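Local coordinates for protein Rho guanine nucleotide exchange factor 3 (Mus musculus, PDB 2Z0Q) that acts, probably through its DH-PH domains, as a guanine nucleotide exchange factor for the GTPases RhoA and RhoB, at residues R157-L160 / V161-L165; N199-T202 / G203-E206; C207-Y210 / K211-L215. One frame throughout, in Å; residues are numbered along the deposited sequence.

Contact 1: R157-L160 / V161-L165; sequences RSRL and VKYPL
Arg159 and Tyr163 meet one turn apart on helix 155-172 of the DH helical bundle, the helix that in RhoGEF (DH) domains is known as CR3. The two side chains cross at about a right angle. Arg159 sends CG out anti to its own N and then bends at chi2 (82°), which carries CG and NE over the hydroxyl end of the ring: Arg159 CG lies 3.8 Å from Tyr163 CZ, and Arg159 NE lies 3.7 Å from Tyr163 CE1. With the planes 71° apart the guanidinium does not stack flat; Arg159 CG and NE pass over one ring face, while Tyr163 OH meets the guanidinium at its edge. Both groups converge on Glu31, by a salt bridge from Arg159 and a hydrogen bond from Tyr163. Arg159 O lies over the same ring face, so backbone and side chain of one residue cover it.

Val161 packs back on the preceding turn, its CG2 3.6 Å from Arg157 O, where a nearly straight bond (169°) joins Val161 N to Arg157 O at 3.0 Å. Further on the regular pattern breaks. Pro164 has no N-H to offer Leu160, and the kink follows: Pro164 CD stands 3.7 Å from Leu160 O, which takes its bond from Tyr163 N instead, at 3.1 Å and from above the carbonyl plane.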
ATOM      1  N   ARG A 157       4.050  -6.570   3.549  1.00 22.85           N
ATOM      2  CA  ARG A 157       4.853  -5.371   3.701  1.00 23.25           C
ATOM      3  C   ARG A 157       4.705  -4.829   5.120  1.00 21.33           C
ATOM      4  O   ARG A 157       5.683  -4.378   5.702  1.00 20.56           O
ATOM      5  CB  ARG A 157       4.426  -4.295   2.712  1.00 26.89           C
ATOM      6  CG  ARG A 157       5.413  -3.164   2.643  1.00 32.06           C
ATOM      7  CD  ARG A 157       4.794  -1.938   1.980  1.00 38.02           C
ATOM      8  NE  ARG A 157       5.851  -1.047   1.516  1.00 41.68           N
ATOM      9  CZ  ARG A 157       6.585  -1.265   0.421  1.00 43.68           C
ATOM     10  NH1 ARG A 157       6.365  -2.344  -0.330  1.00 43.93           N
ATOM     11  NH2 ARG A 157       7.554  -0.414   0.090  1.00 41.89           N
ATOM     12  N   SER A 158       3.494  -4.859   5.672  1.00 20.99           N
ATOM     13  CA  SER A 158       3.306  -4.346   7.038  1.00 21.19           C
ATOM     14  C   SER A 158       4.133  -5.127   8.031  1.00 21.22           C
ATOM     15  O   SER A 158       4.668  -4.564   8.999  1.00 20.48           O
ATOM     16  CB  SER A 158       1.828  -4.395   7.449  1.00 22.65           C
ATOM     17  OG  SER A 158       1.071  -3.517   6.645  1.00 27.45           O
ATOM     18  N   ARG A 159       4.234  -6.439   7.808  1.00 18.23           N
ATOM     19  CA  ARG A 159       5.030  -7.235   8.715  1.00 19.48           C
ATOM     20  C   ARG A 159       6.512  -6.843   8.566  1.00 16.44           C
ATOM     21  O   ARG A 159       7.194  -6.651   9.549  1.00 15.70           O
ATOM     22  CB  ARG A 159       4.843  -8.735   8.438  1.00 18.47           C
ATOM     23  CG  ARG A 159       5.739  -9.624   9.302  1.00 19.22           C
ATOM     24  CD  ARG A 159       5.126  -9.814  10.660  1.00 18.83           C
ATOM     25  NE  ARG A 159       5.820 -10.788  11.496  1.00 16.34           N
ATOM     26  CZ  ARG A 159       5.640 -10.865  12.806  1.00 15.06           C
ATOM     27  NH1 ARG A 159       4.771 -10.032  13.404  1.00 16.88           N
ATOM     28  NH2 ARG A 159       6.392 -11.685  13.524  1.00 13.91           N
ATOM     29  N   LEU A 160       7.003  -6.734   7.335  1.00 18.29           N
ATOM     30  CA  LEU A 160       8.409  -6.387   7.136  1.00 17.71           C
ATOM     31  C   LEU A 160       8.773  -5.089   7.862  1.00 16.78           C
ATOM     32  O   LEU A 160       9.778  -5.005   8.545  1.00 16.14           O
ATOM     33  CB  LEU A 160       8.710  -6.233   5.646  1.00 20.83           C
ATOM     34  CG  LEU A 160      10.147  -5.864   5.350  1.00 22.45           C
ATOM     35  CD1 LEU A 160      11.035  -7.096   5.494  1.00 24.96           C
ATOM     36  CD2 LEU A 160      10.202  -5.318   3.914  1.00 24.94           C
ATOM     37  N   VAL A 161       7.932  -4.081   7.690  1.00 16.04           N
ATOM     38  CA  VAL A 161       8.145  -2.768   8.283  1.00 18.18           C
ATOM     39  C   VAL A 161       8.174  -2.789   9.798  1.00 16.80           C
ATOM     40  O   VAL A 161       8.846  -1.959  10.426  1.00 16.90           O
ATOM     41  CB  VAL A 161       7.044  -1.780   7.752  1.00 17.01           C
ATOM     42  CG1 VAL A 161       6.837  -0.580   8.688  1.00 22.18           C
ATOM     43  CG2 VAL A 161       7.413  -1.341   6.373  1.00 19.00           C
ATOM     44  N   LYS A 162       7.472  -3.763  10.372  1.00 17.28           N
ATOM     45  CA  LYS A 162       7.350  -3.914  11.806  1.00 16.27           C
ATOM     46  C   LYS A 162       8.467  -4.733  12.435  1.00 14.21           C
ATOM     47  O   LYS A 162       8.619  -4.731  13.654  1.00 13.08           O
ATOM     48  CB  LYS A 162       5.998  -4.557  12.153  1.00 19.10           C
ATOM     49  CG  LYS A 162       5.549  -4.283  13.586  1.00 26.35           C
ATOM     50  CD  LYS A 162       4.118  -4.807  13.840  1.00 29.84           C
ATOM     51  CE  LYS A 162       3.724  -4.637  15.310  1.00 32.12           C
ATOM     52  NZ  LYS A 162       2.442  -5.340  15.575  1.00 34.62           N
ATOM     53  N   TYR A 163       9.314  -5.394  11.636  1.00 13.07           N
ATOM     54  CA  TYR A 163      10.325  -6.231  12.289  1.00 13.36           C
ATOM     55  C   TYR A 163      11.291  -5.448  13.209  1.00 13.11           C
ATOM     56  O   TYR A 163      11.630  -5.909  14.291  1.00 11.73           O
ATOM     57  CB  TYR A 163      11.135  -7.048  11.259  1.00 13.04           C
ATOM     58  CG  TYR A 163      10.473  -8.351  10.836  1.00 15.22           C
ATOM     59  CD1 TYR A 163      10.094  -9.305  11.790  1.00 14.53           C
ATOM     60  CD2 TYR A 163      10.242  -8.640   9.489  1.00 15.56           C
ATOM     61  CE1 TYR A 163       9.506 -10.498  11.422  1.00 16.18           C
ATOM     62  CE2 TYR A 163       9.661  -9.818   9.113  1.00 13.95           C
ATOM     63  CZ  TYR A 163       9.285 -10.756  10.082  1.00 16.12           C
ATOM     64  OH  TYR A 163       8.669 -11.938   9.716  1.00 16.96           O
ATOM     65  N   PRO A 164      11.765  -4.257  12.773  1.00 13.50           N
ATOM     66  CA  PRO A 164      12.679  -3.532  13.661  1.00 13.35           C
ATOM     67  C   PRO A 164      12.037  -3.298  15.064  1.00 13.06           C
ATOM     68  O   PRO A 164      12.678  -3.508  16.099  1.00 13.31           O
ATOM     69  CB  PRO A 164      12.940  -2.222  12.901  1.00 13.86           C
ATOM     70  CG  PRO A 164      12.865  -2.643  11.466  1.00 14.22           C
ATOM     71  CD  PRO A 164      11.643  -3.598  11.466  1.00 12.90           C
ATOM     72  N   LEU A 165      10.781  -2.871  15.066  1.00 12.63           N
ATOM     73  CA  LEU A 165      10.060  -2.606  16.315  1.00 14.36           C
ATOM     74  C   LEU A 165       9.967  -3.878  17.174  1.00 13.98           C
ATOM     75  O   LEU A 165      10.226  -3.859  18.376  1.00 12.57           O
ATOM     76  CB  LEU A 165       8.636  -2.097  15.970  1.00 16.53           C
ATOM     77  CG  LEU A 165       7.651  -1.815  17.120  1.00 18.60           C
ATOM     78  CD1 LEU A 165       6.474  -0.910  16.579  1.00 19.16           C
ATOM     79  CD2 LEU A 165       7.109  -3.101  17.677  1.00 19.70           C
TER

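Contact 2: N199-T202 / G203-E206; sequences NTKT and GESE
Ser205 and Thr202 make the tight side of this turn of helix 180-213. Ser205 OG donates to Thr202 O at 2.8 Å, and Glu206 N reaches the same oxygen at 2.9 Å, so two bonds grip one carbonyl, both from the same face of its plane. The hydroxyl can do this because chi1 of 69° sets OG between its own N and carbonyl carbon, pointing back along the helix; Ser205 N itself bonds Lys201 O at 2.8 Å. An alanine at this point lacks the hydroxyl and would probably leave Thr202 O with one fewer donor, held mainly by the Glu206 amide.

The other side faces solvent, and its side-chain ends are loosely matched. Thr200 and Glu204 run side by side in the same direction, yet Thr200 CG2 comes no nearer than 4.1 Å to Glu204 CD. Closer in, Glu204 CG still packs 3.1 Å from Thr200 O, which accepts from Glu204 N at 3.2 Å. The Thr200 hydroxyl turns back to Ala196 O.

Around the turn, helix 107-125 touches Thr202 through Cys112 and Glu206 through Val116, and Asp109 of the same helix pairs with Lys201. Glu206 OE2 is hydrogen-bonded to His235 on strand 232-240 of the PH domain.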
ATOM      1  N   ASN A 199      11.516   0.239   0.224  1.00 20.94           N
ATOM      2  CA  ASN A 199      10.606   1.401   0.164  1.00 21.86           C
ATOM      3  C   ASN A 199      11.008   2.348  -0.971  1.00 21.73           C
ATOM      4  O   ASN A 199      10.155   2.932  -1.652  1.00 20.53           O
ATOM      5  CB  ASN A 199      10.596   2.190   1.488  1.00 20.56           C
ATOM      6  CG  ASN A 199       9.821   1.490   2.575  1.00 22.53           C
ATOM      7  OD1 ASN A 199       9.049   0.571   2.309  1.00 23.93           O
ATOM      8  ND2 ASN A 199      10.019   1.918   3.812  1.00 22.12           N
ATOM      9  N   THR A 200      12.315   2.527  -1.155  1.00 22.30           N
ATOM     10  CA  THR A 200      12.798   3.404  -2.210  1.00 24.77           C
ATOM     11  C   THR A 200      12.441   2.843  -3.579  1.00 23.38           C
ATOM     12  O   THR A 200      11.954   3.567  -4.440  1.00 23.92           O
ATOM     13  CB  THR A 200      14.307   3.612  -2.095  1.00 25.81           C
ATOM     14  OG1 THR A 200      14.561   4.371  -0.908  1.00 28.51           O
ATOM     15  CG2 THR A 200      14.854   4.406  -3.311  1.00 26.08           C
ATOM     16  N   LYS A 201      12.661   1.550  -3.779  1.00 23.40           N
ATOM     17  CA  LYS A 201      12.367   0.917  -5.063  1.00 24.66           C
ATOM     18  C   LYS A 201      10.867   0.884  -5.352  1.00 25.54           C
ATOM     19  O   LYS A 201      10.449   1.010  -6.509  1.00 26.90           O
ATOM     20  CB  LYS A 201      12.873  -0.521  -5.078  1.00 26.52           C
ATOM     21  CG  LYS A 201      14.349  -0.673  -5.091  1.00 28.39           C
ATOM     22  CD  LYS A 201      14.682  -2.146  -5.141  1.00 34.14           C
ATOM     23  CE  LYS A 201      16.143  -2.419  -4.888  1.00 35.57           C
ATOM     24  NZ  LYS A 201      16.365  -3.890  -4.867  1.00 38.90           N
ATOM     25  N   THR A 202      10.076   0.661  -4.313  1.00 25.84           N
ATOM     26  CA  THR A 202       8.622   0.615  -4.440  1.00 28.05           C
ATOM     27  C   THR A 202       8.121   1.981  -4.933  1.00 26.72           C
ATOM     28  O   THR A 202       7.253   2.061  -5.809  1.00 27.57           O
ATOM     29  CB  THR A 202       7.945   0.299  -3.077  1.00 27.60           C
ATOM     30  OG1 THR A 202       8.302  -1.025  -2.662  1.00 33.53           O
ATOM     31  CG2 THR A 202       6.411   0.384  -3.204  1.00 31.19           C
ATOM     32  N   GLY A 203       8.667   3.050  -4.369  1.00 26.35           N
ATOM     33  CA  GLY A 203       8.261   4.388  -4.767  1.00 26.56           C
ATOM     34  C   GLY A 203       8.574   4.642  -6.226  1.00 27.51           C
ATOM     35  O   GLY A 203       7.760   5.208  -6.982  1.00 27.17           O
ATOM     36  N   GLU A 204       9.759   4.221  -6.642  1.00 25.56           N
ATOM     37  CA  GLU A 204      10.153   4.397  -8.031  1.00 27.91           C
ATOM     38  C   GLU A 204       9.297   3.538  -8.973  1.00 26.85           C
ATOM     39  O   GLU A 204       8.921   3.998 -10.047  1.00 26.85           O
ATOM     40  CB  GLU A 204      11.632   4.037  -8.220  1.00 28.77           C
ATOM     41  CG  GLU A 204      12.560   4.796  -7.273  1.00 34.00           C
ATOM     42  CD  GLU A 204      14.007   4.300  -7.337  1.00 35.57           C
ATOM     43  OE1 GLU A 204      14.223   3.060  -7.298  1.00 35.70           O
ATOM     44  OE2 GLU A 204      14.922   5.153  -7.415  1.00 38.58           O
ATOM     45  N   SER A 205       9.014   2.303  -8.569  1.00 25.10           N
ATOM     46  CA  SER A 205       8.238   1.400  -9.397  1.00 29.45           C
ATOM     47  C   SER A 205       6.814   1.931  -9.570  1.00 28.21           C
ATOM     48  O   SER A 205       6.263   1.881 -10.672  1.00 26.17           O
ATOM     49  CB  SER A 205       8.209  -0.014  -8.795  1.00 30.73           C
ATOM     50  OG  SER A 205       7.460  -0.057  -7.592  1.00 36.42           O
ATOM     51  N   GLU A 206       6.240   2.471  -8.496  1.00 27.30           N
ATOM     52  CA  GLU A 206       4.883   3.001  -8.579  1.00 26.91           C
ATOM     53  C   GLU A 206       4.781   4.156  -9.572  1.00 25.45           C
ATOM     54  O   GLU A 206       3.880   4.174 -10.433  1.00 25.46           O
ATOM     55  CB  GLU A 206       4.401   3.457  -7.205  1.00 29.07           C
ATOM     56  CG  GLU A 206       2.932   3.793  -7.214  1.00 32.19           C
ATOM     57  CD  GLU A 206       2.378   4.146  -5.836  1.00 34.60           C
ATOM     58  OE1 GLU A 206       2.988   5.015  -5.171  1.00 35.10           O
ATOM     59  OE2 GLU A 206       1.323   3.569  -5.445  1.00 37.36           O
TER

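Contact 3: C207-Y210 / K211-L215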
ATOM      1  N   CYS A 207       5.698   5.111  -9.460  1.00 23.61           N
ATOM      2  CA  CYS A 207       5.749   6.272 -10.338  1.00 24.00           C
ATOM      3  C   CYS A 207       5.938   5.840 -11.812  1.00 25.27           C
ATOM      4  O   CYS A 207       5.263   6.339 -12.705  1.00 23.79           O
ATOM      5  CB  CYS A 207       6.897   7.193  -9.892  1.00 25.11           C
ATOM      6  SG  CYS A 207       7.089   8.687 -10.820  1.00 28.18           S
ATOM      7  N   ARG A 208       6.848   4.906 -12.058  1.00 23.05           N
ATOM      8  CA  ARG A 208       7.101   4.431 -13.411  1.00 24.88           C
ATOM      9  C   ARG A 208       5.878   3.685 -13.988  1.00 23.59           C
ATOM     10  O   ARG A 208       5.498   3.878 -15.162  1.00 24.59           O
ATOM     11  CB  ARG A 208       8.336   3.513 -13.374  1.00 27.94           C
ATOM     12  CG  ARG A 208       8.882   3.115 -14.738  1.00 34.91           C
ATOM     13  CD  ARG A 208      10.178   2.253 -14.591  1.00 39.04           C
ATOM     14  NE  ARG A 208       9.940   1.004 -13.855  1.00 41.86           N
ATOM     15  CZ  ARG A 208      10.402   0.730 -12.632  1.00 44.46           C
ATOM     16  NH1 ARG A 208      11.151   1.611 -11.962  1.00 44.95           N
ATOM     17  NH2 ARG A 208      10.099  -0.434 -12.061  1.00 44.41           N
ATOM     18  N   TYR A 209       5.281   2.825 -13.176  1.00 21.71           N
ATOM     19  CA  TYR A 209       4.118   2.033 -13.575  1.00 22.11           C
ATOM     20  C   TYR A 209       2.975   2.931 -14.059  1.00 21.53           C
ATOM     21  O   TYR A 209       2.391   2.701 -15.131  1.00 20.99           O
ATOM     22  CB  TYR A 209       3.590   1.206 -12.394  1.00 22.59           C
ATOM     23  CG  TYR A 209       2.343   0.403 -12.732  1.00 22.79           C
ATOM     24  CD1 TYR A 209       2.452  -0.844 -13.339  1.00 24.31           C
ATOM     25  CD2 TYR A 209       1.062   0.912 -12.496  1.00 21.33           C
ATOM     26  CE1 TYR A 209       1.331  -1.571 -13.717  1.00 25.27           C
ATOM     27  CE2 TYR A 209      -0.084   0.189 -12.868  1.00 23.19           C
ATOM     28  CZ  TYR A 209       0.070  -1.057 -13.490  1.00 24.51           C
ATOM     29  OH  TYR A 209      -1.019  -1.745 -13.941  1.00 23.75           O
ATOM     30  N   TYR A 210       2.631   3.949 -13.266  1.00 19.61           N
ATOM     31  CA  TYR A 210       1.513   4.794 -13.709  1.00 20.67           C
ATOM     32  C   TYR A 210       1.886   5.706 -14.867  1.00 20.45           C
ATOM     33  O   TYR A 210       1.060   5.915 -15.757  1.00 21.24           O
ATOM     34  CB  TYR A 210       0.915   5.562 -12.520  1.00 18.08           C
ATOM     35  CG  TYR A 210       0.136   4.636 -11.627  1.00 18.46           C
ATOM     36  CD1 TYR A 210      -1.059   4.060 -12.061  1.00 15.74           C
ATOM     37  CD2 TYR A 210       0.592   4.322 -10.330  1.00 18.25           C
ATOM     38  CE1 TYR A 210      -1.790   3.214 -11.257  1.00 16.71           C
ATOM     39  CE2 TYR A 210      -0.138   3.469  -9.515  1.00 18.25           C
ATOM     40  CZ  TYR A 210      -1.336   2.919  -9.982  1.00 17.66           C
ATOM     41  OH  TYR A 210      -2.067   2.072  -9.194  1.00 18.29           O
ATOM     42  N   LYS A 211       3.120   6.213 -14.917  1.00 21.52           N
ATOM     43  CA  LYS A 211       3.505   7.051 -16.053  1.00 22.51           C
ATOM     44  C   LYS A 211       3.399   6.268 -17.371  1.00 24.14           C
ATOM     45  O   LYS A 211       3.007   6.818 -18.403  1.00 22.92           O
ATOM     46  CB  LYS A 211       4.945   7.564 -15.904  1.00 22.76           C
ATOM     47  CG  LYS A 211       5.067   8.814 -15.058  1.00 27.84           C
ATOM     48  CD  LYS A 211       6.497   9.095 -14.583  1.00 26.94           C
ATOM     49  CE  LYS A 211       7.440   9.367 -15.733  1.00 28.96           C
ATOM     50  NZ  LYS A 211       8.757   9.807 -15.145  1.00 30.79           N
ATOM     51  N   GLU A 212       3.748   4.987 -17.339  1.00 23.93           N
ATOM     52  CA  GLU A 212       3.704   4.188 -18.572  1.00 26.25           C
ATOM     53  C   GLU A 212       2.281   3.845 -18.979  1.00 25.19           C
ATOM     54  O   GLU A 212       2.031   3.461 -20.125  1.00 25.23           O
ATOM     55  CB  GLU A 212       4.532   2.898 -18.396  1.00 28.63           C
ATOM     56  CG  GLU A 212       5.934   3.200 -17.882  1.00 33.58           C
ATOM     57  CD  GLU A 212       6.870   2.001 -17.887  1.00 35.17           C
ATOM     58  OE1 GLU A 212       6.426   0.868 -17.567  1.00 37.26           O
ATOM     59  OE2 GLU A 212       8.060   2.214 -18.199  1.00 36.27           O
ATOM     60  N   ARG A 213       1.344   4.008 -18.047  1.00 22.60           N
ATOM     61  CA  ARG A 213      -0.045   3.701 -18.315  1.00 22.57           C
ATOM     62  C   ARG A 213      -0.914   4.938 -18.632  1.00 20.50           C
ATOM     63  O   ARG A 213      -2.119   4.793 -18.889  1.00 18.49           O
ATOM     64  CB  ARG A 213      -0.649   2.931 -17.149  1.00 25.34           C
ATOM     65  CG  ARG A 213       0.015   1.578 -16.808  1.00 30.69           C
ATOM     66  CD  ARG A 213      -0.238   0.529 -17.842  1.00 35.61           C
ATOM     67  NE  ARG A 213       0.254  -0.796 -17.418  1.00 36.12           N
ATOM     68  CZ  ARG A 213      -0.507  -1.891 -17.374  1.00 37.96           C
ATOM     69  NH1 ARG A 213      -1.803  -1.826 -17.709  1.00 34.38           N
ATOM     70  NH2 ARG A 213       0.030  -3.073 -17.044  1.00 37.20           N
ATOM     71  N   LEU A 214      -0.315   6.124 -18.631  1.00 20.00           N
ATOM     72  CA  LEU A 214      -1.083   7.344 -18.983  1.00 21.33           C
ATOM     73  C   LEU A 214      -1.362   7.312 -20.481  1.00 22.22           C
ATOM     74  O   LEU A 214      -0.505   6.916 -21.284  1.00 22.51           O
ATOM     75  CB  LEU A 214      -0.302   8.615 -18.639  1.00 19.47           C
ATOM     76  CG  LEU A 214      -0.065   8.821 -17.117  1.00 21.91           C
ATOM     77  CD1 LEU A 214       0.752  10.098 -16.898  1.00 20.25           C
ATOM     78  CD2 LEU A 214      -1.431   8.948 -16.389  1.00 21.23           C
ATOM     79  N   LEU A 215      -2.566   7.718 -20.862  1.00 20.87           N
ATOM     80  CA  LEU A 215      -2.965   7.714 -22.266  1.00 20.85           C
ATOM     81  C   LEU A 215      -3.311   9.142 -22.656  1.00 21.39           C
ATOM     82  O   LEU A 215      -4.104   9.775 -21.982  1.00 20.77           O
ATOM     83  CB  LEU A 215      -4.166   6.791 -22.398  1.00 22.12           C
ATOM     84  CG  LEU A 215      -4.876   6.615 -23.723  1.00 25.74           C
ATOM     85  CD1 LEU A 215      -3.911   6.126 -24.815  1.00 26.78           C
ATOM     86  CD2 LEU A 215      -5.967   5.568 -23.472  1.00 26.22           C
TER
HETATM   87  O   HOH W   1       2.922  -0.009 -16.556  1.00 32.46           O
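Tyr209 and Arg213 lie against each other where helix 180-213 runs into strand 214-215. Tyr209 holds its ring out with CG anti to the backbone N, whereas Arg213 starts anti to its carbonyl carbon and folds again at chi2 (-70°), bringing the chain back over the preceding turn. Arg213 CG consequently stands over one face of the ring, offset toward the rim, and the Tyr209 hydroxyl sits over the centre of the guanidinium, with Tyr209 OH 3.5 Å from Arg213 CZ. The two planes are inclined by 39°, neither parallel nor perpendicular. Water 1 lies at the guanidinium edge, accepting from Arg213 NE at 2.9 Å and donating to Tyr209 O at 3.1 Å.

Lys211 follows a different course. Its CD rests 3.8 Å from Cys207 SG, and the bend about the CG-CD bond (chi3 64°) turns CE and the ammonium off toward the carbonyls of Ser229 and Asp227. Tyr210 presents a ring face to Tyr209 CD2 and, on the PH side, meets His235, Phe249 and Tyr269.

Arg208 and Glu212 run alongside each other, but Arg208 NE and Glu212 OE2 stay 4.9 Å apart, too far for a salt bridge. The cationic ends of Lys211 and Arg213 bond to neutral carbonyls, Leu267 O in the case of Arg213 NH1. The contact therefore appears to rest on carbonyl bonds, the water bridge and the Tyr209-Arg213 packing, with no salt bridge between its two segments.

Contact 1 lies on helix 155-172, while contacts 2 and 3 follow one another on helix 180-213, their centres 13 Å apart. Contacts 1 and 2 have centres 17 Å apart but touch through one side chain: Arg157 NH2 lies 2.9 Å from Thr202 OG1, a probable hydrogen bond that ties the two helices together. Contacts 1 and 3 do not meet, with nearest atoms about 11 Å apart and centres 28 Å apart. The series thus runs from the DH bundle to the PH sheet. As in related DH domains, the region of contact 1 with Glu31 probably adjoins the Rho-binding surface; contact 3 is at the PH end.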